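PDB 3KS6: glycerophosphoryl diester phosphodiesterase from Agrobacterium tumefaciens str. C58, which belongs to the glycerophosphoryl diester phosphodiesterase family, has a TIM-barrel fold and carries a bound magnesium ion. Local coordinates for residues V187-A192 with T219-L224; W210-P215 with K227-D232. All blocks are in the same frame, centred on the assembly; numbering follows the deposited sequence.

Contact 1 (V187-A192 with T219-L224); sequences VHIDTA and TKALDL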
loop_
_atom_site.group_PDB
_atom_site.type_symbol
_atom_site.label_atom_id
_atom_site.label_comp_id
_atom_site.label_asym_id
_atom_site.label_seq_id
_atom_site.Cartn_x
_atom_site.Cartn_y
_atom_site.Cartn_z
ATOM N N VAL A 187 -4.901 -3.194 9.751
ATOM C CA VAL A 187 -4.249 -4.275 10.482
ATOM C C VAL A 187 -4.058 -5.498 9.577
ATOM O O VAL A 187 -4.836 -5.723 8.602
ATOM C CB VAL A 187 -5.057 -4.675 11.794
ATOM C CG1 VAL A 187 -5.370 -3.423 12.655
ATOM C CG2 VAL A 187 -6.367 -5.431 11.482
ATOM N N HIS A 188 -3.046 -6.330 9.905
ATOM C CA HIS A 188 -2.865 -7.629 9.245
ATOM C C HIS A 188 -4.166 -8.422 9.380
ATOM O O HIS A 188 -4.732 -8.503 10.461
ATOM C CB HIS A 188 -1.744 -8.405 9.915
ATOM C CG HIS A 188 -1.247 -9.589 9.138
ATOM N ND1 HIS A 188 -2.024 -10.699 8.856
ATOM C CD2 HIS A 188 -0.041 -9.830 8.585
ATOM C CE1 HIS A 188 -1.314 -11.561 8.146
ATOM N NE2 HIS A 188 -0.106 -11.062 7.973
ATOM N N ILE A 189 -4.622 -9.030 8.287
ATOM C CA ILE A 189 -5.883 -9.779 8.284
ATOM C C ILE A 189 -5.933 -10.834 9.384
ATOM O O ILE A 189 -6.976 -11.074 9.977
ATOM C CB ILE A 189 -6.130 -10.438 6.861
ATOM C CG1 ILE A 189 -7.524 -11.076 6.750
ATOM C CG2 ILE A 189 -5.028 -11.427 6.499
ATOM C CD1 ILE A 189 -8.648 -10.177 7.125
ATOM N N ASP A 190 -4.804 -11.481 9.660
ATOM C CA ASP A 190 -4.768 -12.535 10.687
ATOM C C ASP A 190 -4.951 -12.001 12.111
ATOM O O ASP A 190 -5.188 -12.796 13.000
ATOM C CB ASP A 190 -3.485 -13.382 10.604
ATOM C CG ASP A 190 -3.389 -14.227 9.327
ATOM O OD1 ASP A 190 -4.422 -14.470 8.656
ATOM O OD2 ASP A 190 -2.251 -14.638 9.030
ATOM N N THR A 191 -4.827 -10.680 12.317
ATOM C CA THR A 191 -5.103 -10.040 13.593
ATOM C C THR A 191 -6.492 -9.388 13.703
ATOM O O THR A 191 -6.877 -8.870 14.748
ATOM C CB THR A 191 -4.009 -9.017 13.957
ATOM O OG1 THR A 191 -4.093 -7.863 13.102
ATOM C CG2 THR A 191 -2.614 -9.668 13.878
ATOM N N ALA A 192 -7.270 -9.431 12.634
ATOM C CA ALA A 192 -8.579 -8.844 12.604
ATOM C C ALA A 192 -9.601 -9.845 13.098
ATOM O O ALA A 192 -9.444 -11.050 12.896
ATOM C CB ALA A 192 -8.942 -8.428 11.145
ATOM N N THR A 219 -11.841 -14.154 2.108
ATOM C CA THR A 219 -13.238 -14.378 2.513
ATOM C C THR A 219 -13.498 -13.828 3.924
ATOM O O THR A 219 -14.560 -13.284 4.211
ATOM C CB THR A 219 -13.588 -15.895 2.429
ATOM O OG1 THR A 219 -13.529 -16.319 1.065
ATOM C CG2 THR A 219 -14.962 -16.140 3.022
ATOM N N LYS A 220 -12.497 -13.912 4.809
ATOM C CA LYS A 220 -12.660 -13.353 6.142
ATOM C C LYS A 220 -12.865 -11.835 6.047
ATOM O O LYS A 220 -13.744 -11.272 6.698
ATOM C CB LYS A 220 -11.448 -13.676 6.998
ATOM C CG LYS A 220 -11.396 -12.993 8.328
ATOM C CD LYS A 220 -10.107 -13.399 9.033
ATOM C CE LYS A 220 -9.967 -12.695 10.346
ATOM N NZ LYS A 220 -8.711 -13.141 11.036
ATOM N N ALA A 221 -12.038 -11.182 5.244
ATOM C CA ALA A 221 -12.125 -9.728 5.004
ATOM C C ALA A 221 -13.520 -9.329 4.469
ATOM O O ALA A 221 -14.160 -8.373 4.953
ATOM C CB ALA A 221 -10.975 -9.294 4.014
ATOM N N LEU A 222 -14.004 -10.086 3.477
ATOM C CA LEU A 222 -15.336 -9.857 2.905
ATOM C C LEU A 222 -16.454 -10.116 3.907
ATOM O O LEU A 222 -17.363 -9.307 4.014
ATOM C CB LEU A 222 -15.529 -10.663 1.614
ATOM C CG LEU A 222 -14.600 -10.363 0.429
ATOM C CD1 LEU A 222 -14.647 -11.493 -0.647
ATOM C CD2 LEU A 222 -14.926 -8.957 -0.201
ATOM N N ASP A 223 -16.361 -11.212 4.658
ATOM C CA ASP A 223 -17.311 -11.550 5.726
ATOM C C ASP A 223 -17.327 -10.514 6.812
ATOM O O ASP A 223 -18.374 -10.182 7.316
ATOM C CB ASP A 223 -16.989 -12.913 6.376
ATOM C CG ASP A 223 -17.382 -14.101 5.500
ATOM O OD1 ASP A 223 -18.093 -13.893 4.489
ATOM O OD2 ASP A 223 -16.955 -15.225 5.838
ATOM N N LEU A 224 -16.158 -10.018 7.210
ATOM C CA LEU A 224 -16.113 -8.946 8.219
ATOM C C LEU A 224 -16.683 -7.605 7.740
ATOM O O LEU A 224 -17.171 -6.812 8.561
ATOM C CB LEU A 224 -14.683 -8.761 8.741
ATOM C CG LEU A 224 -14.166 -9.819 9.700
ATOM C CD1 LEU A 224 -12.725 -9.506 10.061
ATOM C CD2 LEU A 224 -15.043 -9.882 10.952
HETATM O O HOH W 1 -6.973 -14.650 9.163
#
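The amino group of Lys220 bridges two backbone carbonyls of the 189-192 turn, donating to Ile189 O and to Ala192 O, with NZ 2.9 Å from each oxygen. It meets both at similar slants, tilted 23° and 22° from the carbonyl planes. Ile189 O also accepts from Ala192 N, and this amide and Lys220 NZ arrive from opposite faces of the carbonyl plane. A water takes a third bond from Lys220 NZ at 3.0 Å and donates to Asp190 OD1, so the carboxylate is linked to the lysine through solvent; Asp190 OD1 also bonds Gln217. The turn is braced internally by Thr191 OG1, which donates to His188 O, and by Asp190 N, which donates to His188 ND1 in the plane of the imidazole.

Lys220 reaches the carbonyls as a fully extended chain, its CG anti to the backbone N (chi1 171°). On the way it slides past Ile189 in the opposite direction, its CD 4.0 Å from Ile189 CD1. Ile189 CD1 also packs on Ala221 CB at 4.0 Å, and one helical turn on from Lys220, Leu224 CD1 meets Ala192 CB at 4.1 Å. Ile189 and Ala192 also rest on Cys209 of strand 206-210. The helix 215-224 is thereby fastened to the turn leaving strand 184-188, a link between the outer helical layer and a strand end of the TIM barrel.

Contact 2 (W210-P215 with K227-D232); sequences WAAHTP and KVFTTD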
loop_
_atom_site.group_PDB
_atom_site.type_symbol
_atom_site.label_atom_id
_atom_site.label_comp_id
_atom_site.label_asym_id
_atom_site.label_seq_id
_atom_site.Cartn_x
_atom_site.Cartn_y
_atom_site.Cartn_z
ATOM N N TRP A 210 -4.694 -5.733 5.632
ATOM C CA TRP A 210 -3.630 -6.002 4.674
ATOM C C TRP A 210 -3.136 -7.444 4.866
ATOM O O TRP A 210 -3.513 -8.141 5.829
ATOM C CB TRP A 210 -2.484 -4.968 4.747
ATOM C CG TRP A 210 -2.005 -4.642 6.121
ATOM C CD1 TRP A 210 -2.518 -3.733 6.948
ATOM C CD2 TRP A 210 -0.885 -5.238 6.807
ATOM N NE1 TRP A 210 -1.813 -3.716 8.140
ATOM C CE2 TRP A 210 -0.794 -4.623 8.061
ATOM C CE3 TRP A 210 0.061 -6.216 6.468
ATOM C CZ2 TRP A 210 0.168 -4.986 8.995
ATOM C CZ3 TRP A 210 1.020 -6.557 7.379
ATOM C CH2 TRP A 210 1.074 -5.947 8.631
ATOM N N ALA A 211 -2.401 -7.904 3.881
ATOM C CA ALA A 211 -1.825 -9.259 3.816
ATOM C C ALA A 211 -2.856 -10.362 3.590
ATOM O O ALA A 211 -2.646 -11.489 4.023
ATOM C CB ALA A 211 -0.908 -9.584 5.050
ATOM N N ALA A 212 -3.959 -10.032 2.901
ATOM C CA ALA A 212 -5.046 -10.992 2.630
ATOM C C ALA A 212 -4.758 -11.684 1.308
ATOM O O ALA A 212 -5.290 -11.309 0.276
ATOM C CB ALA A 212 -6.350 -10.301 2.577
ATOM N N HIS A 213 -3.902 -12.692 1.353
ATOM C CA HIS A 213 -3.386 -13.334 0.135
ATOM C C HIS A 213 -4.020 -14.682 -0.236
ATOM O O HIS A 213 -3.943 -15.085 -1.404
ATOM C CB HIS A 213 -1.879 -13.505 0.264
ATOM C CG HIS A 213 -1.159 -12.244 0.607
ATOM N ND1 HIS A 213 -1.462 -11.020 0.043
ATOM C CD2 HIS A 213 -0.145 -12.017 1.465
ATOM C CE1 HIS A 213 -0.645 -10.100 0.523
ATOM N NE2 HIS A 213 0.160 -10.678 1.399
ATOM N N THR A 214 -4.695 -15.334 0.711
ATOM C CA THR A 214 -5.355 -16.637 0.485
ATOM C C THR A 214 -6.884 -16.541 0.458
ATOM O O THR A 214 -7.461 -15.572 0.960
ATOM C CB THR A 214 -4.991 -17.623 1.637
ATOM O OG1 THR A 214 -5.666 -17.217 2.831
ATOM C CG2 THR A 214 -3.466 -17.659 1.898
ATOM N N PRO A 215 -7.566 -17.562 -0.101
ATOM C CA PRO A 215 -9.001 -17.523 -0.116
ATOM C C PRO A 215 -9.638 -17.347 1.224
ATOM O O PRO A 215 -10.624 -16.615 1.319
ATOM C CB PRO A 215 -9.389 -18.906 -0.698
ATOM C CG PRO A 215 -8.251 -19.276 -1.529
ATOM C CD PRO A 215 -7.048 -18.738 -0.821
ATOM N N LYS A 227 -13.335 -2.048 5.351
ATOM C CA LYS A 227 -13.348 -0.987 4.365
ATOM C C LYS A 227 -12.596 -1.363 3.111
ATOM O O LYS A 227 -13.046 -1.086 1.991
ATOM C CB LYS A 227 -12.749 0.311 4.957
ATOM C CG LYS A 227 -12.770 1.464 3.995
ATOM C CD LYS A 227 -12.204 2.762 4.633
ATOM C CE LYS A 227 -12.153 3.907 3.611
ATOM N NZ LYS A 227 -11.773 5.155 4.308
ATOM N N VAL A 228 -11.409 -1.951 3.289
ATOM C CA VAL A 228 -10.518 -2.231 2.186
ATOM C C VAL A 228 -9.540 -3.274 2.684
ATOM O O VAL A 228 -9.317 -3.368 3.919
ATOM C CB VAL A 228 -9.735 -0.973 1.775
ATOM C CG1 VAL A 228 -8.923 -0.405 2.967
ATOM C CG2 VAL A 228 -8.814 -1.239 0.533
ATOM N N PHE A 229 -9.001 -4.054 1.744
ATOM C CA PHE A 229 -7.853 -4.933 2.027
ATOM C C PHE A 229 -6.903 -4.942 0.874
ATOM O O PHE A 229 -7.322 -4.791 -0.282
ATOM C CB PHE A 229 -8.267 -6.362 2.404
ATOM C CG PHE A 229 -9.008 -7.114 1.317
ATOM C CD1 PHE A 229 -8.311 -7.897 0.437
ATOM C CD2 PHE A 229 -10.400 -7.094 1.244
ATOM C CE1 PHE A 229 -8.974 -8.600 -0.620
ATOM C CE2 PHE A 229 -11.088 -7.822 0.244
ATOM C CZ PHE A 229 -10.371 -8.574 -0.678
ATOM N N THR A 230 -5.604 -5.050 1.172
ATOM C CA THR A 230 -4.601 -5.296 0.142
ATOM C C THR A 230 -4.401 -6.808 -0.026
ATOM O O THR A 230 -4.535 -7.591 0.913
ATOM C CB THR A 230 -3.275 -4.661 0.433
ATOM O OG1 THR A 230 -2.759 -5.176 1.673
ATOM C CG2 THR A 230 -3.417 -3.084 0.445
ATOM N N THR A 231 -4.127 -7.210 -1.268
ATOM C CA THR A 231 -3.951 -8.630 -1.621
ATOM C C THR A 231 -2.936 -8.840 -2.718
ATOM O O THR A 231 -2.875 -8.102 -3.702
ATOM C CB THR A 231 -5.301 -9.305 -2.065
ATOM O OG1 THR A 231 -5.125 -10.714 -2.378
ATOM C CG2 THR A 231 -5.924 -8.564 -3.266
ATOM N N ASP A 232 -2.144 -9.886 -2.552
ATOM C CA ASP A 232 -1.212 -10.341 -3.580
ATOM C C ASP A 232 -1.891 -11.164 -4.669
ATOM O O ASP A 232 -1.217 -11.551 -5.631
ATOM C CB ASP A 232 -0.089 -11.205 -2.972
ATOM C CG ASP A 232 0.987 -10.391 -2.314
ATOM O OD1 ASP A 232 1.062 -9.165 -2.557
ATOM O OD2 ASP A 232 1.785 -11.016 -1.570
#
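His213 and Asp232 form the close-packed end of this contact, with the imidazole and carboxylate planes only 4° apart and stacked. Asp232 OD2 lies over the ring centre, 3.3 Å above its plane, while Ala211 C lies over the opposite face. Asp232 N donates to His213 ND1 at 2.9 Å, from a position tilted 25° out of the ring plane. This main-chain-to-side-chain bond and the two covered faces probably fix the ring's rotation. Asp232 OD1 also hydrogen-bonds His8 and Thr12.

Next to the stack, Thr231 OG1, anti to its own backbone N (chi1 -178°), donates to Ala212 O at 2.7 Å, and Ala212 N returns a bond to Thr230 O at 3.2 Å. Ala212, the centre of an inverse gamma turn, sets CB 3.8 Å from Phe229 CD1.

At Trp210 the two segments meet less extensively: CB comes within 3.1 Å of Thr230 OG1, but the indole leads away from the strand, toward His188, and its NE1 bonds Gly186 O. Thr230 OG1 also bonds an unidentified ligand, which may mark a pocket. The loop after strand 206-210 is thus bound to the C-terminal end of strand 228-231, where TIM barrels carry their active-site loops.

Overall arrangement
Both contacts lie in the last strands and helices of the barrel, and their segments alternate along the chain: helix 215-224 of contact 1 connects the loop and the strand of contact 2. Their centres lie 8 Å apart, and they meet directly where Ile189 N and Val187 O probably bond the backbone of Trp210, as neighbouring parallel strands do. Contact 1 is peripheral and partly buried; a lysine serving backbone carbonyls, with one water, does its polar work beside a few apolar contacts. Contact 2 is more central and buried, buries a larger area, and combines one backbone bond, a threonine hydroxyl bond and a histidine stacked on a carboxylate, at the C-terminal strand ends of the barrel.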